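Attaching and effacing protein, pathogenesis factor (Escherichia coli, PDB 4E9L) probably acts as a surface adhesin of the intimin/invasin family, this chain being a rod-like run of immunoglobulin-like domains from its middle part. Local coordinates at residues P379-G383 and Q384-A388. Residues are numbered along the deposited sequence; the frame is centred on the assembly and turned at random.
Sequences PRVNG and QNAVA
Val381 and Gln384 close a tight hairpin through two backbone hydrogen bonds, Val381 N to Gln384 O and Gln384 N to Val381 O, each 3.0 Å. Asn382 and Gly383 fill the corners of a type I' turn, both with positive phi. One step back, Arg380 faces Asn385 as a non-hydrogen-bonded pair, where the Arg380 CA hydrogen leans on Gln384 O (CA to O 3.3 Å). Beyond it, Ala386 N gives a hydrogen bond to Pro379 O (2.9 Å) from above the carbonyl plane.

On the face bearing Arg380 and Asn385, the two side chains run side by side in the same direction. Arg380 NE gives a hydrogen bond to Asn385 OD1 at 3.0 Å, in the plane of the amide carbonyl, with guanidinium and amide planes 29° apart. A bend at chi2 (-86°) folds the arginine back over the partner strand, bringing CD to 3.5 Å from Gln384 O and NE to the amide.

Among the apolar side chains, Ala386 CB lies against Val381 CG2 at 3.7 Å, while Val387 CG2 packs on the Pro379 ring at CD, 3.6 Å away, the valine crossing the ring nearly at a right angle. Phe318 of strand 313-319 touches Val381, Ala386 and Val387, joining the hairpin to the other sheet, while Asp334 OD2 accepts a hydrogen bond from Gly383 N at the turn.

The arrangement is a beta hairpin with a two-residue loop (a 2:2 hairpin) closed by a type I' turn, linking strands 373-381 and 384-385 at one end of an immunoglobulin-like invasin domain 3 sandwich.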
loop_
_atom_site.group_PDB
_atom_site.type_symbol
_atom_site.label_atom_id
_atom_site.label_comp_id
_atom_site.label_asym_id
_atom_site.label_seq_id
_atom_site.Cartn_x
_atom_site.Cartn_y
_atom_site.Cartn_z
ATOM N N PRO A 379 -24.381 7.392 28.770
ATOM C CA PRO A 379 -22.997 7.735 28.426
ATOM C C PRO A 379 -22.870 7.888 26.906
ATOM O O PRO A 379 -23.623 7.264 26.128
ATOM C CB PRO A 379 -22.190 6.543 28.940
ATOM C CG PRO A 379 -23.132 5.405 28.888
ATOM C CD PRO A 379 -24.478 5.991 29.237
ATOM N N ARG A 380 -21.930 8.729 26.502
ATOM C CA ARG A 380 -21.674 9.038 25.104
ATOM C C ARG A 380 -20.199 8.879 24.793
ATOM O O ARG A 380 -19.340 9.316 25.576
ATOM C CB ARG A 380 -22.119 10.492 24.799
ATOM C CG ARG A 380 -23.621 10.672 24.689
ATOM C CD ARG A 380 -24.035 10.354 23.269
ATOM N NE ARG A 380 -25.483 10.335 23.099
ATOM C CZ ARG A 380 -26.181 11.321 22.551
ATOM N NH1 ARG A 380 -25.567 12.418 22.121
ATOM N NH2 ARG A 380 -27.499 11.220 22.431
ATOM N N VAL A 381 -19.908 8.280 23.631
ATOM C CA VAL A 381 -18.530 8.077 23.153
ATOM C C VAL A 381 -18.567 8.403 21.653
ATOM O O VAL A 381 -19.338 7.785 20.919
ATOM C CB VAL A 381 -18.000 6.632 23.436
ATOM C CG1 VAL A 381 -16.649 6.404 22.773
ATOM C CG2 VAL A 381 -17.895 6.346 24.929
ATOM N N ASN A 382 -17.771 9.386 21.215
ATOM C CA ASN A 382 -17.716 9.833 19.805
ATOM C C ASN A 382 -19.114 10.143 19.240
ATOM O O ASN A 382 -19.471 9.683 18.155
ATOM C CB ASN A 382 -16.933 8.825 18.922
ATOM C CG ASN A 382 -15.453 8.711 19.244
ATOM O OD1 ASN A 382 -14.784 9.681 19.650
ATOM N ND2 ASN A 382 -14.896 7.523 19.034
ATOM N N GLY A 383 -19.905 10.870 20.033
ATOM C CA GLY A 383 -21.267 11.263 19.712
ATOM C C GLY A 383 -22.304 10.155 19.678
ATOM O O GLY A 383 -23.432 10.400 19.248
ATOM N N GLN A 384 -21.970 8.939 20.132
ATOM C CA GLN A 384 -22.926 7.824 20.091
ATOM C C GLN A 384 -23.282 7.314 21.491
ATOM O O GLN A 384 -22.418 7.338 22.370
ATOM C CB GLN A 384 -22.332 6.643 19.285
ATOM C CG GLN A 384 -21.992 6.950 17.818
ATOM C CD GLN A 384 -23.220 7.148 16.965
ATOM O OE1 GLN A 384 -23.548 8.270 16.570
ATOM N NE2 GLN A 384 -23.934 6.065 16.675
ATOM N N ASN A 385 -24.509 6.740 21.664
ATOM C CA ASN A 385 -24.913 6.097 22.917
ATOM C C ASN A 385 -23.924 4.970 23.180
ATOM O O ASN A 385 -23.616 4.195 22.276
ATOM C CB ASN A 385 -26.328 5.538 22.836
ATOM C CG ASN A 385 -27.403 6.596 22.843
ATOM O OD1 ASN A 385 -27.152 7.800 22.944
ATOM N ND2 ASN A 385 -28.630 6.156 22.730
ATOM N N ALA A 386 -23.365 4.941 24.381
ATOM C CA ALA A 386 -22.300 4.008 24.713
ATOM C C ALA A 386 -22.741 2.744 25.475
ATOM O O ALA A 386 -21.925 1.843 25.685
ATOM C CB ALA A 386 -21.199 4.751 25.455
ATOM N N VAL A 387 -24.013 2.674 25.895
ATOM C CA VAL A 387 -24.577 1.473 26.540
ATOM C C VAL A 387 -25.909 1.136 25.879
ATOM O O VAL A 387 -26.500 2.011 25.247
ATOM C CB VAL A 387 -24.682 1.511 28.083
ATOM C CG1 VAL A 387 -23.292 1.563 28.735
ATOM C CG2 VAL A 387 -25.581 2.657 28.555
ATOM N N ALA A 388 -26.376 -0.113 26.010
ATOM C CA ALA A 388 -27.655 -0.526 25.404
ATOM C C ALA A 388 -28.851 0.220 26.052
ATOM O O ALA A 388 -29.750 0.702 25.347
ATOM C CB ALA A 388 -27.842 -2.034 25.547
#